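Local coordinates for RabGDI protein (Plasmodium falciparum 3D7, PDB 3P1W) that probably acts as a Rab GDP-dissociation inhibitor, keeping Rab GTPases in the GDP-bound state and extracting them from membranes, at residues 190-195 with 224-229. Numbering follows the deposited sequence.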
# COMPACT_ATOMS: atom_id res chain seq x y z
N LEU A 190 -7.65 -8.50 28.13
CA LEU A 190 -6.59 -7.51 28.28
C LEU A 190 -6.40 -6.73 26.98
O LEU A 190 -6.57 -7.28 25.88
CB LEU A 190 -5.27 -8.17 28.67
CG LEU A 190 -5.23 -8.99 29.96
CD1 LEU A 190 -3.80 -9.39 30.25
CD2 LEU A 190 -5.82 -8.23 31.14
N THR A 191 -6.02 -5.46 27.12
CA THR A 191 -5.67 -4.63 25.98
C THR A 191 -4.23 -4.89 25.56
O THR A 191 -3.45 -5.47 26.32
CB THR A 191 -5.81 -3.13 26.30
OG1 THR A 191 -4.84 -2.76 27.27
CG2 THR A 191 -7.22 -2.81 26.80
N MET A 192 -3.84 -4.45 24.36
CA MET A 192 -2.45 -4.64 23.96
C MET A 192 -1.51 -3.90 24.90
O MET A 192 -0.40 -4.36 25.15
CB MET A 192 -2.19 -4.19 22.51
CG MET A 192 -0.81 -4.63 22.00
SD MET A 192 -0.64 -6.42 21.99
CE MET A 192 1.13 -6.65 21.98
N LEU A 193 -1.95 -2.75 25.40
CA LEU A 193 -1.11 -1.94 26.29
C LEU A 193 -0.80 -2.73 27.56
O LEU A 193 0.33 -2.71 28.04
CB LEU A 193 -1.81 -0.62 26.64
CG LEU A 193 -1.10 0.26 27.69
CD1 LEU A 193 0.28 0.68 27.21
CD2 LEU A 193 -1.94 1.47 28.10
N GLU A 194 -1.79 -3.43 28.09
CA GLU A 194 -1.56 -4.26 29.28
C GLU A 194 -0.56 -5.38 28.98
O GLU A 194 0.25 -5.70 29.83
CB GLU A 194 -2.88 -4.81 29.83
CG GLU A 194 -3.78 -3.71 30.43
CD GLU A 194 -5.13 -4.23 30.87
OE1 GLU A 194 -5.25 -4.71 32.02
OE2 GLU A 194 -6.09 -4.15 30.07
N ILE A 195 -0.58 -5.92 27.75
CA ILE A 195 0.41 -6.93 27.36
C ILE A 195 1.82 -6.33 27.28
O ILE A 195 2.78 -6.94 27.73
CB ILE A 195 0.08 -7.58 26.00
CG1 ILE A 195 -1.23 -8.38 26.07
CG2 ILE A 195 1.24 -8.49 25.56
CD1 ILE A 195 -1.17 -9.60 27.01
N GLN A 224 -7.45 -1.32 22.46
CA GLN A 224 -8.22 -2.45 21.96
C GLN A 224 -7.70 -3.78 22.50
O GLN A 224 -6.55 -3.86 22.97
CB GLN A 224 -8.15 -2.48 20.43
CG GLN A 224 -8.74 -1.26 19.74
CD GLN A 224 -8.74 -1.38 18.22
OE1 GLN A 224 -7.71 -1.63 17.60
NE2 GLN A 224 -9.91 -1.19 17.61
N PRO A 225 -8.52 -4.85 22.44
CA PRO A 225 -8.08 -6.17 22.90
C PRO A 225 -6.79 -6.67 22.24
O PRO A 225 -6.59 -6.46 21.04
CB PRO A 225 -9.26 -7.08 22.53
CG PRO A 225 -10.46 -6.17 22.61
CD PRO A 225 -9.95 -4.85 22.06
N ALA A 226 -5.95 -7.35 23.02
CA ALA A 226 -4.58 -7.71 22.63
C ALA A 226 -4.49 -8.64 21.41
O ALA A 226 -3.61 -8.47 20.57
CB ALA A 226 -3.82 -8.32 23.81
N TYR A 227 -5.40 -9.63 21.32
CA TYR A 227 -5.31 -10.66 20.27
C TYR A 227 -5.19 -10.09 18.85
O TYR A 227 -4.50 -10.66 18.00
CB TYR A 227 -6.50 -11.64 20.33
CG TYR A 227 -7.82 -11.12 19.77
CD1 TYR A 227 -8.26 -11.52 18.51
CD2 TYR A 227 -8.64 -10.28 20.52
CE1 TYR A 227 -9.48 -11.07 18.01
CE2 TYR A 227 -9.86 -9.83 20.02
CZ TYR A 227 -10.27 -10.22 18.77
OH TYR A 227 -11.48 -9.77 18.28
N LEU A 228 -5.87 -8.98 18.59
CA LEU A 228 -5.83 -8.32 17.28
C LEU A 228 -4.40 -7.96 16.91
O LEU A 228 -3.96 -8.17 15.77
CB LEU A 228 -6.69 -7.06 17.31
CG LEU A 228 -8.20 -7.24 17.52
CD1 LEU A 228 -8.80 -5.99 18.22
CD2 LEU A 228 -8.90 -7.57 16.20
N THR A 229 -3.65 -7.46 17.89
CA THR A 229 -2.30 -6.98 17.65
C THR A 229 -1.30 -8.13 17.68
O THR A 229 -0.38 -8.20 16.87
CB THR A 229 -1.94 -5.89 18.66
OG1 THR A 229 -2.85 -4.78 18.51
CG2 THR A 229 -0.51 -5.41 18.44
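A single beta bridge, Thr191 beside Pro225, joins the extended residues that lead into helices 192-198 and 226-243. Two backbone hydrogen bonds clasp it: Ala226 N gives to Leu190 O (2.9 Å) and Met192 N to Gln224 O (3.1 Å). Each carbonyl oxygen also receives a CA-H contact, from Pro225 and Thr191 respectively. Ala226 CB points at the 192-198 helix and presses on Ile195 CG1 at 3.4 Å, tighter than usual for two carbons. Met192 CG stands anti to the backbone N (chi1 -169°), and the Met192 side chain, bent at chi2, crosses that of Thr229 obliquely; Met192 SD lies 3.6 Å from Thr229 CB and Met192 CG 3.7 Å from Thr229 CG2. Thr229 OG1 hydrogen-bonds to Tyr216 OH, while Phe167 of helix 158-173 touches both Met192 and Ile195. Thr191 N-caps its helix: Thr191 OG1 accepts from Glu194 N (3.2 Å), and Glu194 OE2 in turn accepts from Thr191 N, which approaches from above the carboxylate plane. This reciprocal pair is a capping box, here combined with a bridge between the segments leading into two helices, probably in the helical domain of the Rab GDI fold.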